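Local coordinates for putative acetyltransferase (Nocardia farcinica, PDB 3D9W), which probably transfers acetyl groups to the amino nitrogen of arylamines, the reaction of the arylamine N-acetyltransferase family, at residues A8-G13 and A92-G97; F98-H103 and A120-T125; G102-V107 and A196-I201. One frame throughout, in Å; residues are numbered along the deposited sequence.

The three contacts gather round strand 99-107, an inner strand of the large antiparallel sheet. Interaction 1 fastens the N-terminal loop to the end of helix 82-95, which a short turn joins to strand 99-107. It closes before the other two open. Interaction 2 pairs that strand with 117-125, and interaction 3 bonds it to the chain between strand 188-193 and helix 200-212; they start from overlapping parts of it and share Gly102 and His103. Centre to centre, interaction 1 lies about 10 Å from interaction 2 and about 16 Å from interaction 3; the latter two are about 9 Å apart. Trp11 packing on Val100 and Arg200, and Arg200 bonding to His10 O, tie loop, helices and sheet together.

Interaction 1: A8-G13 and A92-G97; sequences AYHWNG and ALERLG
Glu94 reaches from the last turn of helix 82-95 to the backbone of the N-terminal loop, its CG anti to its own backbone N (chi1 -168°) and its chain extended beyond. The two carboxylate oxygens divide the work. OE2 accepts the N-H of Trp11, with Trp11 N 3.0 Å from Glu94 OE2 in a nearly straight bond (165°) that arrives from above the carboxylate plane. OE1 is met almost along its C-O axis by the amide of Gly13, with Gly13 N 2.9 Å from Glu94 OE1. The indole of Trp11 stands obliquely to the carboxylate, planes 52° apart, and turns its CD1 edge to OE2, while the CB of His10 flanks the same oxygen. Arg95 bends at chi2 and chi3 so that its chain curls beside Gly13. Its NH1 donates to Gly13 O at 3.0 Å, the acceptor lying in the guanidinium plane, so consecutive helix residues grip both the N-H and the carbonyl of Gly13. The helix then ends in a Schellman motif at Gly97. Helices 18-25 and 35-48 pack against this last turn through Leu18, Tyr21, Leu38 and Leu41, and Val100 of strand 99-107 touches both Trp11 and Leu93.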
ATOM      1  N   ALA A   8     -11.112  12.621  15.524  1.00 29.04           N
ATOM      2  CA  ALA A   8     -11.617  12.238  14.225  1.00 27.97           C
ATOM      3  C   ALA A   8     -10.662  12.716  13.131  1.00 27.71           C
ATOM      4  O   ALA A   8     -10.540  12.091  12.075  1.00 29.26           O
ATOM      5  CB  ALA A   8     -13.008  12.831  14.008  1.00 26.18           C
ATOM      6  N   TYR A   9      -9.967  13.816  13.381  1.00 26.54           N
ATOM      7  CA  TYR A   9      -9.064  14.343  12.374  1.00 26.69           C
ATOM      8  C   TYR A   9      -7.654  13.796  12.470  1.00 26.35           C
ATOM      9  O   TYR A   9      -6.751  14.282  11.781  1.00 25.32           O
ATOM     10  CB  TYR A   9      -9.023  15.867  12.460  1.00 26.91           C
ATOM     11  CG  TYR A   9     -10.360  16.520  12.246  1.00 25.27           C
ATOM     12  CD1 TYR A   9     -11.300  16.586  13.274  1.00 26.29           C
ATOM     13  CD2 TYR A   9     -10.701  17.044  11.007  1.00 24.84           C
ATOM     14  CE1 TYR A   9     -12.554  17.162  13.067  1.00 25.00           C
ATOM     15  CE2 TYR A   9     -11.948  17.620  10.786  1.00 24.27           C
ATOM     16  CZ  TYR A   9     -12.869  17.674  11.816  1.00 25.11           C
ATOM     17  OH  TYR A   9     -14.110  18.215  11.575  1.00 24.99           O
ATOM     18  N   HIS A  10      -7.461  12.785  13.306  1.00 26.32           N
ATOM     19  CA  HIS A  10      -6.132  12.212  13.482  1.00 26.26           C
ATOM     20  C   HIS A  10      -6.087  10.711  13.222  1.00 25.90           C
ATOM     21  O   HIS A  10      -7.011  10.162  12.623  1.00 26.80           O
ATOM     22  CB  HIS A  10      -5.636  12.580  14.873  1.00 25.68           C
ATOM     23  CG  HIS A  10      -5.753  14.043  15.161  1.00 25.85           C
ATOM     24  ND1 HIS A  10      -4.729  14.935  14.923  1.00 25.35           N
ATOM     25  CD2 HIS A  10      -6.806  14.783  15.588  1.00 26.61           C
ATOM     26  CE1 HIS A  10      -5.148  16.162  15.190  1.00 26.12           C
ATOM     27  NE2 HIS A  10      -6.404  16.096  15.594  1.00 25.97           N
ATOM     28  N   TRP A  11      -5.044  10.026  13.672  1.00 25.07           N
ATOM     29  CA  TRP A  11      -4.967   8.610  13.349  1.00 24.93           C
ATOM     30  C   TRP A  11      -4.881   7.589  14.468  1.00 26.19           C
ATOM     31  O   TRP A  11      -4.242   6.549  14.306  1.00 25.15           O
ATOM     32  CB  TRP A  11      -3.820   8.422  12.368  1.00 22.27           C
ATOM     33  CG  TRP A  11      -3.948   9.403  11.262  1.00 20.22           C
ATOM     34  CD1 TRP A  11      -3.517  10.703  11.259  1.00 20.08           C
ATOM     35  CD2 TRP A  11      -4.685   9.225  10.053  1.00 19.65           C
ATOM     36  NE1 TRP A  11      -3.951  11.346  10.125  1.00 19.81           N
ATOM     37  CE2 TRP A  11      -4.672  10.458   9.367  1.00 20.38           C
ATOM     38  CE3 TRP A  11      -5.361   8.141   9.478  1.00 17.33           C
ATOM     39  CZ2 TRP A  11      -5.311  10.633   8.137  1.00 19.79           C
ATOM     40  CZ3 TRP A  11      -5.994   8.318   8.252  1.00 14.31           C
ATOM     41  CH2 TRP A  11      -5.966   9.549   7.598  1.00 16.82           C
ATOM     42  N   ASN A  12      -5.544   7.882  15.586  1.00 26.82           N
ATOM     43  CA  ASN A  12      -5.559   7.000  16.749  1.00 27.04           C
ATOM     44  C   ASN A  12      -4.211   6.361  17.049  1.00 26.97           C
ATOM     45  O   ASN A  12      -4.129   5.143  17.199  1.00 28.30           O
ATOM     46  CB  ASN A  12      -6.608   5.890  16.577  1.00 28.83           C
ATOM     47  CG  ASN A  12      -8.016   6.439  16.354  1.00 32.64           C
ATOM     48  OD1 ASN A  12      -8.404   7.465  16.949  1.00 33.90           O
ATOM     49  ND2 ASN A  12      -8.796   5.753  15.507  1.00 30.43           N
ATOM     50  N   GLY A  13      -3.159   7.170  17.139  1.00 26.00           N
ATOM     51  CA  GLY A  13      -1.841   6.635  17.427  1.00 26.21           C
ATOM     52  C   GLY A  13      -1.759   5.974  18.796  1.00 27.15           C
ATOM     53  O   GLY A  13      -0.997   5.023  19.003  1.00 26.94           O
ATOM     54  N   ALA A  92       1.518   4.936  13.549  1.00 19.55           N
ATOM     55  CA  ALA A  92       2.915   4.966  13.953  1.00 19.62           C
ATOM     56  C   ALA A  92       3.517   6.348  13.737  1.00 20.70           C
ATOM     57  O   ALA A  92       4.156   6.905  14.628  1.00 20.37           O
ATOM     58  CB  ALA A  92       3.699   3.939  13.174  1.00 19.25           C
ATOM     59  N   LEU A  93       3.311   6.896  12.545  1.00 22.46           N
ATOM     60  CA  LEU A  93       3.825   8.218  12.202  1.00 23.11           C
ATOM     61  C   LEU A  93       3.418   9.225  13.258  1.00 23.84           C
ATOM     62  O   LEU A  93       4.255   9.937  13.801  1.00 25.29           O
ATOM     63  CB  LEU A  93       3.287   8.668  10.844  1.00 21.72           C
ATOM     64  CG  LEU A  93       3.810   7.904   9.639  1.00 21.31           C
ATOM     65  CD1 LEU A  93       3.169   8.448   8.380  1.00 21.60           C
ATOM     66  CD2 LEU A  93       5.313   8.043   9.575  1.00 20.92           C
ATOM     67  N   GLU A  94       2.125   9.278  13.546  1.00 24.66           N
ATOM     68  CA  GLU A  94       1.600  10.200  14.542  1.00 25.58           C
ATOM     69  C   GLU A  94       2.339   9.989  15.863  1.00 26.12           C
ATOM     70  O   GLU A  94       2.924  10.917  16.432  1.00 25.14           O
ATOM     71  CB  GLU A  94       0.108   9.948  14.733  1.00 25.09           C
ATOM     72  CG  GLU A  94      -0.593  11.011  15.522  1.00 24.36           C
ATOM     73  CD  GLU A  94      -2.086  10.814  15.516  1.00 28.20           C
ATOM     74  OE1 GLU A  94      -2.560   9.851  16.155  1.00 27.67           O
ATOM     75  OE2 GLU A  94      -2.791  11.613  14.859  1.00 31.70           O
ATOM     76  N   ARG A  95       2.313   8.749  16.335  1.00 25.58           N
ATOM     77  CA  ARG A  95       2.977   8.391  17.572  1.00 24.98           C
ATOM     78  C   ARG A  95       4.379   8.973  17.698  1.00 24.17           C
ATOM     79  O   ARG A  95       4.735   9.508  18.742  1.00 22.40           O
ATOM     80  CB  ARG A  95       3.027   6.872  17.707  1.00 25.67           C
ATOM     81  CG  ARG A  95       1.709   6.297  18.161  1.00 27.79           C
ATOM     82  CD  ARG A  95       1.339   6.873  19.520  1.00 28.78           C
ATOM     83  NE  ARG A  95       2.284   6.431  20.543  1.00 29.24           N
ATOM     84  CZ  ARG A  95       2.280   5.223  21.098  1.00 28.63           C
ATOM     85  NH1 ARG A  95       1.373   4.320  20.742  1.00 27.52           N
ATOM     86  NH2 ARG A  95       3.199   4.910  21.999  1.00 28.21           N
ATOM     87  N   LEU A  96       5.166   8.873  16.629  1.00 23.98           N
ATOM     88  CA  LEU A  96       6.532   9.375  16.644  1.00 23.29           C
ATOM     89  C   LEU A  96       6.632  10.894  16.542  1.00 24.06           C
ATOM     90  O   LEU A  96       7.731  11.442  16.464  1.00 24.32           O
ATOM     91  CB  LEU A  96       7.327   8.715  15.527  1.00 21.48           C
ATOM     92  CG  LEU A  96       7.245   7.186  15.578  1.00 20.86           C
ATOM     93  CD1 LEU A  96       8.001   6.576  14.411  1.00 20.41           C
ATOM     94  CD2 LEU A  96       7.809   6.691  16.887  1.00 20.97           C
ATOM     95  N   GLY A  97       5.489  11.575  16.553  1.00 24.24           N
ATOM     96  CA  GLY A  97       5.498  13.029  16.485  1.00 23.18           C
ATOM     97  C   GLY A  97       5.583  13.617  15.089  1.00 23.02           C
ATOM     98  O   GLY A  97       6.053  14.738  14.902  1.00 24.12           O
TER

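Interaction 2: F98-H103 and A120-T125; sequences FGVTGH and ALLRVT
Six backbone hydrogen bonds join residues 99-103 to 121-125 in antiparallel register. Gly99 with Thr125, Thr101 with Arg123 and His103 with Leu121 are hydrogen-bonded pairs, each exchanging two bonds; Val100 with Val124 and Gly102 with Leu122 are the non-hydrogen-bonded pairs between them. Arg123 N approaches Thr101 O nearly along the C=O axis, at 2.9 Å. At the His103-Leu121 pair both donors instead stand well above the carbonyl planes. A CA-H...O contact from Val124 CA to Gly99 O (3.3 Å) adds to the pairing near the other end. These strands, 99-107 and 117-125, form a beta hairpin in the large antiparallel sheet, with 132-135 continuing the sheet beyond 117-125 through bonds from Leu122 and Val124 to Cys135 and Trp133. Side-chain packing differs between the two faces. On the face of Val100, Leu122 and Val124 it is apolar: Val100 CG1 meets Leu122 CD2 at 4.3 Å, while Leu93 of helix 82-95 touches Val100, Phe89 of the same helix touches Leu122, and Leu38 of helix 35-48 touches Val124. Just before the strand, Phe98 sends CD1 to Val124 CG1 (4.1 Å), turns its ring edge to Thr125 O, and is bordered by Leu38 and Leu41 of helix 35-48. The face of Thr101, His103 and Arg123 mixes polar and apolar groups. Arg123, CG anti to its backbone N (chi1 175°) and extended as far as NE, lies alongside Thr101 with its methylenes beside CG2. The imidazole of His103 crosses that chain obliquely, NE2 3.4 Å from Arg123 CD, and its plane stands 80° from the guanidinium. At the end of this face, Thr125 OG1 lies beside Gly99, which has no side chain there.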
ATOM      1  N   PHE A  98       5.128  12.866  14.100  1.00 22.06           N
ATOM      2  CA  PHE A  98       5.147  13.339  12.726  1.00 21.94           C
ATOM      3  C   PHE A  98       3.883  14.115  12.403  1.00 21.87           C
ATOM      4  O   PHE A  98       2.872  14.004  13.098  1.00 21.09           O
ATOM      5  CB  PHE A  98       5.248  12.164  11.760  1.00 21.23           C
ATOM      6  CG  PHE A  98       6.641  11.680  11.541  1.00 21.33           C
ATOM      7  CD1 PHE A  98       7.565  12.477  10.883  1.00 19.87           C
ATOM      8  CD2 PHE A  98       7.026  10.411  11.966  1.00 21.79           C
ATOM      9  CE1 PHE A  98       8.853  12.024  10.645  1.00 19.50           C
ATOM     10  CE2 PHE A  98       8.317   9.945  11.733  1.00 21.10           C
ATOM     11  CZ  PHE A  98       9.234  10.757  11.069  1.00 20.08           C
ATOM     12  N   GLY A  99       3.957  14.905  11.339  1.00 22.44           N
ATOM     13  CA  GLY A  99       2.808  15.666  10.890  1.00 22.85           C
ATOM     14  C   GLY A  99       2.140  14.779   9.864  1.00 23.51           C
ATOM     15  O   GLY A  99       2.726  14.492   8.818  1.00 23.35           O
ATOM     16  N   VAL A 100       0.920  14.336  10.156  1.00 23.88           N
ATOM     17  CA  VAL A 100       0.213  13.449   9.245  1.00 23.95           C
ATOM     18  C   VAL A 100      -1.149  13.943   8.799  1.00 24.29           C
ATOM     19  O   VAL A 100      -2.006  14.289   9.615  1.00 24.70           O
ATOM     20  CB  VAL A 100       0.058  12.053   9.860  1.00 23.33           C
ATOM     21  CG1 VAL A 100      -0.711  11.151   8.916  1.00 23.34           C
ATOM     22  CG2 VAL A 100       1.429  11.469  10.140  1.00 24.18           C
ATOM     23  N   THR A 101      -1.324  13.956   7.481  1.00 23.93           N
ATOM     24  CA  THR A 101      -2.556  14.403   6.839  1.00 23.36           C
ATOM     25  C   THR A 101      -2.777  13.457   5.655  1.00 21.21           C
ATOM     26  O   THR A 101      -1.825  13.022   5.024  1.00 21.51           O
ATOM     27  CB  THR A 101      -2.404  15.880   6.378  1.00 23.15           C
ATOM     28  OG1 THR A 101      -3.558  16.298   5.641  1.00 25.81           O
ATOM     29  CG2 THR A 101      -1.178  16.030   5.530  1.00 23.73           C
ATOM     30  N   GLY A 102      -4.022  13.126   5.351  1.00 20.89           N
ATOM     31  CA  GLY A 102      -4.247  12.188   4.270  1.00 21.87           C
ATOM     32  C   GLY A 102      -4.717  12.694   2.931  1.00 21.73           C
ATOM     33  O   GLY A 102      -5.250  13.787   2.808  1.00 22.40           O
ATOM     34  N   HIS A 103      -4.500  11.863   1.918  1.00 21.89           N
ATOM     35  CA  HIS A 103      -4.903  12.139   0.542  1.00 21.95           C
ATOM     36  C   HIS A 103      -5.399  10.835  -0.079  1.00 21.35           C
ATOM     37  O   HIS A 103      -5.155   9.746   0.442  1.00 20.82           O
ATOM     38  CB  HIS A 103      -3.734  12.661  -0.305  1.00 22.02           C
ATOM     39  CG  HIS A 103      -3.218  14.007   0.108  1.00 23.36           C
ATOM     40  ND1 HIS A 103      -4.025  14.992   0.633  1.00 24.00           N
ATOM     41  CD2 HIS A 103      -1.982  14.555   0.003  1.00 24.17           C
ATOM     42  CE1 HIS A 103      -3.312  16.087   0.831  1.00 24.98           C
ATOM     43  NE2 HIS A 103      -2.069  15.848   0.455  1.00 24.70           N
ATOM     44  N   ALA A 120      -5.260   5.009  -0.590  1.00 20.79           N
ATOM     45  CA  ALA A 120      -4.725   5.758   0.534  1.00 20.73           C
ATOM     46  C   ALA A 120      -3.300   6.268   0.347  1.00 20.91           C
ATOM     47  O   ALA A 120      -2.393   5.514  -0.014  1.00 22.66           O
ATOM     48  CB  ALA A 120      -4.812   4.911   1.789  1.00 21.73           C
ATOM     49  N   LEU A 121      -3.114   7.558   0.594  1.00 19.96           N
ATOM     50  CA  LEU A 121      -1.803   8.186   0.483  1.00 20.18           C
ATOM     51  C   LEU A 121      -1.603   9.045   1.710  1.00 19.91           C
ATOM     52  O   LEU A 121      -2.569   9.528   2.294  1.00 20.92           O
ATOM     53  CB  LEU A 121      -1.710   9.058  -0.775  1.00 18.27           C
ATOM     54  CG  LEU A 121      -1.627   8.344  -2.134  1.00 19.38           C
ATOM     55  CD1 LEU A 121      -1.671   9.377  -3.267  1.00 14.52           C
ATOM     56  CD2 LEU A 121      -0.346   7.494  -2.215  1.00 16.54           C
ATOM     57  N   LEU A 122      -0.352   9.228   2.111  1.00 19.03           N
ATOM     58  CA  LEU A 122      -0.054  10.038   3.279  1.00 18.63           C
ATOM     59  C   LEU A 122       0.900  11.197   2.971  1.00 19.47           C
ATOM     60  O   LEU A 122       1.987  10.997   2.426  1.00 17.09           O
ATOM     61  CB  LEU A 122       0.535   9.160   4.387  1.00 17.18           C
ATOM     62  CG  LEU A 122      -0.328   8.005   4.899  1.00 17.74           C
ATOM     63  CD1 LEU A 122       0.452   7.142   5.887  1.00 15.06           C
ATOM     64  CD2 LEU A 122      -1.577   8.567   5.561  1.00 16.28           C
ATOM     65  N   ARG A 123       0.458  12.409   3.309  1.00 21.12           N
ATOM     66  CA  ARG A 123       1.232  13.645   3.140  1.00 22.95           C
ATOM     67  C   ARG A 123       1.888  13.827   4.516  1.00 24.24           C
ATOM     68  O   ARG A 123       1.199  14.051   5.522  1.00 24.14           O
ATOM     69  CB  ARG A 123       0.282  14.808   2.825  1.00 23.65           C
ATOM     70  CG  ARG A 123       0.909  16.195   2.745  1.00 25.83           C
ATOM     71  CD  ARG A 123      -0.175  17.268   2.852  1.00 27.51           C
ATOM     72  NE  ARG A 123       0.345  18.629   2.926  1.00 30.99           N
ATOM     73  CZ  ARG A 123       0.479  19.435   1.873  1.00 34.15           C
ATOM     74  NH1 ARG A 123       0.130  19.016   0.659  1.00 33.89           N
ATOM     75  NH2 ARG A 123       0.952  20.666   2.026  1.00 33.30           N
ATOM     76  N   VAL A 124       3.215  13.732   4.558  1.00 24.56           N
ATOM     77  CA  VAL A 124       3.953  13.814   5.818  1.00 25.63           C
ATOM     78  C   VAL A 124       4.947  14.975   5.954  1.00 26.09           C
ATOM     79  O   VAL A 124       5.613  15.361   4.990  1.00 25.48           O
ATOM     80  CB  VAL A 124       4.714  12.482   6.051  1.00 25.29           C
ATOM     81  CG1 VAL A 124       5.294  12.420   7.452  1.00 23.78           C
ATOM     82  CG2 VAL A 124       3.783  11.321   5.793  1.00 25.16           C
ATOM     83  N   THR A 125       5.055  15.506   7.172  1.00 27.00           N
ATOM     84  CA  THR A 125       5.969  16.611   7.476  1.00 26.75           C
ATOM     85  C   THR A 125       6.887  16.266   8.657  1.00 27.48           C
ATOM     86  O   THR A 125       6.418  15.828   9.706  1.00 25.53           O
ATOM     87  CB  THR A 125       5.190  17.876   7.831  1.00 25.55           C
ATOM     88  OG1 THR A 125       4.439  17.652   9.032  1.00 24.18           O
ATOM     89  CG2 THR A 125       4.246  18.241   6.699  1.00 24.95           C
TER

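Interaction 3: G102-V107 and A196-I201; sequences GHTGRV and APQYRI
Gly102 and Gln198 form a single antiparallel bridge, and its two bonds are unequal. Gln198 N donates to Gly102 O at 2.7 Å, coming in well above the carbonyl plane, whereas the return bond from Gly102 N to Gln198 O is weak, long at 3.4 Å and bent. Side chains and a water add to this slender pairing. His103 uses ND1 as a donor to Ala196 O, 3.2 Å away and close to the imidazole plane, although the nitrogen stands far above the plane of that carbonyl. The same oxygen also accepts a hydrogen bond from a water, 2.8 Å from Ala196 O. That water accepts the amide N-H of Thr104 in turn, so Ala196 O has two donors and is relayed to the strand backbone. One residue further on, Thr104 OG1 donates to Gln198 OE1 at 2.8 Å, in the amide plane and on a lone pair of the oxygen. Gln198 reaches it by folding back at chi2 (-77°): its CB lies next to Gly102 O, its CG passes His103 CA, and its amide end crosses Thr104 at about a right angle. The other amide atom is used as well, because Gln198 NE2 donates to Pro197 O at 3.3 Å. Tyr199 follows as the N-cap residue of helix 200-212, its backbone N bonded to Asp202 OD2. Strand 188-193 pairs with 99-107 through Thr192 and Arg106, and the chain beyond it touches the same strand again at Gly102: an isolated beta bridge at a strand-to-helix connection.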
ATOM      1  N   GLY A 102      -4.022  13.126   5.351  1.00 20.89           N
ATOM      2  CA  GLY A 102      -4.247  12.188   4.270  1.00 21.87           C
ATOM      3  C   GLY A 102      -4.717  12.694   2.931  1.00 21.73           C
ATOM      4  O   GLY A 102      -5.250  13.787   2.808  1.00 22.40           O
ATOM      5  N   HIS A 103      -4.500  11.863   1.918  1.00 21.89           N
ATOM      6  CA  HIS A 103      -4.903  12.139   0.542  1.00 21.95           C
ATOM      7  C   HIS A 103      -5.399  10.835  -0.079  1.00 21.35           C
ATOM      8  O   HIS A 103      -5.155   9.746   0.442  1.00 20.82           O
ATOM      9  CB  HIS A 103      -3.734  12.661  -0.305  1.00 22.02           C
ATOM     10  CG  HIS A 103      -3.218  14.007   0.108  1.00 23.36           C
ATOM     11  ND1 HIS A 103      -4.025  14.992   0.633  1.00 24.00           N
ATOM     12  CD2 HIS A 103      -1.982  14.555   0.003  1.00 24.17           C
ATOM     13  CE1 HIS A 103      -3.312  16.087   0.831  1.00 24.98           C
ATOM     14  NE2 HIS A 103      -2.069  15.848   0.455  1.00 24.70           N
ATOM     15  N   THR A 104      -6.106  10.955  -1.193  1.00 20.89           N
ATOM     16  CA  THR A 104      -6.624   9.793  -1.891  1.00 19.99           C
ATOM     17  C   THR A 104      -6.309   9.932  -3.362  1.00 19.18           C
ATOM     18  O   THR A 104      -6.448  11.004  -3.945  1.00 18.38           O
ATOM     19  CB  THR A 104      -8.140   9.655  -1.738  1.00 19.42           C
ATOM     20  OG1 THR A 104      -8.453   9.260  -0.400  1.00 21.92           O
ATOM     21  CG2 THR A 104      -8.661   8.604  -2.687  1.00 19.07           C
ATOM     22  N   GLY A 105      -5.882   8.836  -3.964  1.00 19.36           N
ATOM     23  CA  GLY A 105      -5.555   8.875  -5.367  1.00 18.57           C
ATOM     24  C   GLY A 105      -6.390   7.912  -6.172  1.00 18.77           C
ATOM     25  O   GLY A 105      -7.088   7.059  -5.618  1.00 19.12           O
ATOM     26  N   ARG A 106      -6.320   8.070  -7.491  1.00 18.68           N
ATOM     27  CA  ARG A 106      -7.034   7.216  -8.431  1.00 16.83           C
ATOM     28  C   ARG A 106      -5.980   6.420  -9.184  1.00 17.07           C
ATOM     29  O   ARG A 106      -5.168   6.989  -9.913  1.00 17.18           O
ATOM     30  CB  ARG A 106      -7.822   8.044  -9.447  1.00 14.00           C
ATOM     31  CG  ARG A 106      -8.793   9.041  -8.884  1.00 16.04           C
ATOM     32  CD  ARG A 106      -9.424   9.807 -10.029  1.00 17.49           C
ATOM     33  NE  ARG A 106     -10.206  10.966  -9.602  1.00 18.65           N
ATOM     34  CZ  ARG A 106     -11.381  10.900  -8.990  1.00 19.11           C
ATOM     35  NH1 ARG A 106     -11.932   9.727  -8.714  1.00 20.55           N
ATOM     36  NH2 ARG A 106     -12.015  12.014  -8.675  1.00 19.77           N
ATOM     37  N   VAL A 107      -5.974   5.110  -9.003  1.00 16.73           N
ATOM     38  CA  VAL A 107      -5.012   4.306  -9.716  1.00 18.07           C
ATOM     39  C   VAL A 107      -5.444   4.278 -11.171  1.00 19.98           C
ATOM     40  O   VAL A 107      -6.628   4.254 -11.484  1.00 19.58           O
ATOM     41  CB  VAL A 107      -4.953   2.886  -9.184  1.00 18.58           C
ATOM     42  CG1 VAL A 107      -3.862   2.124  -9.906  1.00 21.19           C
ATOM     43  CG2 VAL A 107      -4.693   2.906  -7.693  1.00 18.13           C
ATOM     44  N   ALA A 196      -6.622  17.241  -1.524  1.00 23.15           N
ATOM     45  CA  ALA A 196      -7.781  17.385  -0.649  1.00 23.21           C
ATOM     46  C   ALA A 196      -7.520  16.634   0.661  1.00 23.67           C
ATOM     47  O   ALA A 196      -7.157  15.454   0.643  1.00 23.65           O
ATOM     48  CB  ALA A 196      -9.014  16.814  -1.330  1.00 21.07           C
ATOM     49  N   PRO A 197      -7.690  17.310   1.812  1.00 24.26           N
ATOM     50  CA  PRO A 197      -7.474  16.687   3.122  1.00 23.31           C
ATOM     51  C   PRO A 197      -8.378  15.472   3.264  1.00 23.03           C
ATOM     52  O   PRO A 197      -9.585  15.572   3.048  1.00 22.79           O
ATOM     53  CB  PRO A 197      -7.862  17.797   4.094  1.00 23.11           C
ATOM     54  CG  PRO A 197      -7.497  19.025   3.351  1.00 23.77           C
ATOM     55  CD  PRO A 197      -8.016  18.737   1.967  1.00 23.87           C
ATOM     56  N   GLN A 198      -7.797  14.328   3.614  1.00 23.41           N
ATOM     57  CA  GLN A 198      -8.562  13.094   3.780  1.00 24.07           C
ATOM     58  C   GLN A 198      -8.406  12.560   5.198  1.00 24.82           C
ATOM     59  O   GLN A 198      -7.365  12.745   5.828  1.00 26.02           O
ATOM     60  CB  GLN A 198      -8.105  12.051   2.758  1.00 22.89           C
ATOM     61  CG  GLN A 198      -8.463  12.416   1.320  1.00 22.83           C
ATOM     62  CD  GLN A 198      -9.927  12.175   0.990  1.00 23.33           C
ATOM     63  OE1 GLN A 198     -10.337  11.046   0.691  1.00 24.62           O
ATOM     64  NE2 GLN A 198     -10.727  13.231   1.055  1.00 20.69           N
ATOM     65  N   TYR A 199      -9.443  11.893   5.697  1.00 24.89           N
ATOM     66  CA  TYR A 199      -9.423  11.370   7.052  1.00 24.65           C
ATOM     67  C   TYR A 199      -9.898   9.921   7.169  1.00 25.53           C
ATOM     68  O   TYR A 199     -10.391   9.339   6.204  1.00 25.46           O
ATOM     69  CB  TYR A 199     -10.266  12.285   7.921  1.00 25.03           C
ATOM     70  CG  TYR A 199      -9.815  13.723   7.844  1.00 26.25           C
ATOM     71  CD1 TYR A 199      -8.670  14.150   8.510  1.00 26.02           C
ATOM     72  CD2 TYR A 199     -10.521  14.661   7.084  1.00 27.01           C
ATOM     73  CE1 TYR A 199      -8.235  15.470   8.431  1.00 25.29           C
ATOM     74  CE2 TYR A 199     -10.089  15.991   6.996  1.00 25.34           C
ATOM     75  CZ  TYR A 199      -8.944  16.385   7.677  1.00 25.41           C
ATOM     76  OH  TYR A 199      -8.512  17.695   7.636  1.00 23.15           O
ATOM     77  N   ARG A 200      -9.751   9.346   8.360  1.00 26.03           N
ATOM     78  CA  ARG A 200     -10.138   7.966   8.592  1.00 26.15           C
ATOM     79  C   ARG A 200     -11.538   7.631   8.118  1.00 26.44           C
ATOM     80  O   ARG A 200     -11.765   6.542   7.587  1.00 26.43           O
ATOM     81  CB  ARG A 200      -9.964   7.603  10.076  1.00 26.87           C
ATOM     82  CG  ARG A 200      -8.509   7.296  10.426  1.00 27.95           C
ATOM     83  CD  ARG A 200      -8.291   6.655  11.788  1.00 29.53           C
ATOM     84  NE  ARG A 200      -8.453   7.608  12.877  1.00 33.47           N
ATOM     85  CZ  ARG A 200      -9.578   7.766  13.571  1.00 35.72           C
ATOM     86  NH1 ARG A 200     -10.648   7.022  13.295  1.00 37.24           N
ATOM     87  NH2 ARG A 200      -9.640   8.678  14.535  1.00 36.04           N
ATOM     88  N   ILE A 201     -12.475   8.563   8.291  1.00 26.85           N
ATOM     89  CA  ILE A 201     -13.855   8.333   7.858  1.00 26.80           C
ATOM     90  C   ILE A 201     -13.895   8.178   6.338  1.00 26.52           C
ATOM     91  O   ILE A 201     -14.652   7.364   5.804  1.00 26.88           O
ATOM     92  CB  ILE A 201     -14.789   9.500   8.239  1.00 27.34           C
ATOM     93  CG1 ILE A 201     -14.403  10.080   9.615  1.00 31.41           C
ATOM     94  CG2 ILE A 201     -16.231   9.005   8.261  1.00 26.30           C
ATOM     95  CD1 ILE A 201     -14.815   9.241  10.860  1.00 28.36           C
TER
HETATM   96  O   HOH W   1      -6.575  14.035  -1.758  1.00 17.36           O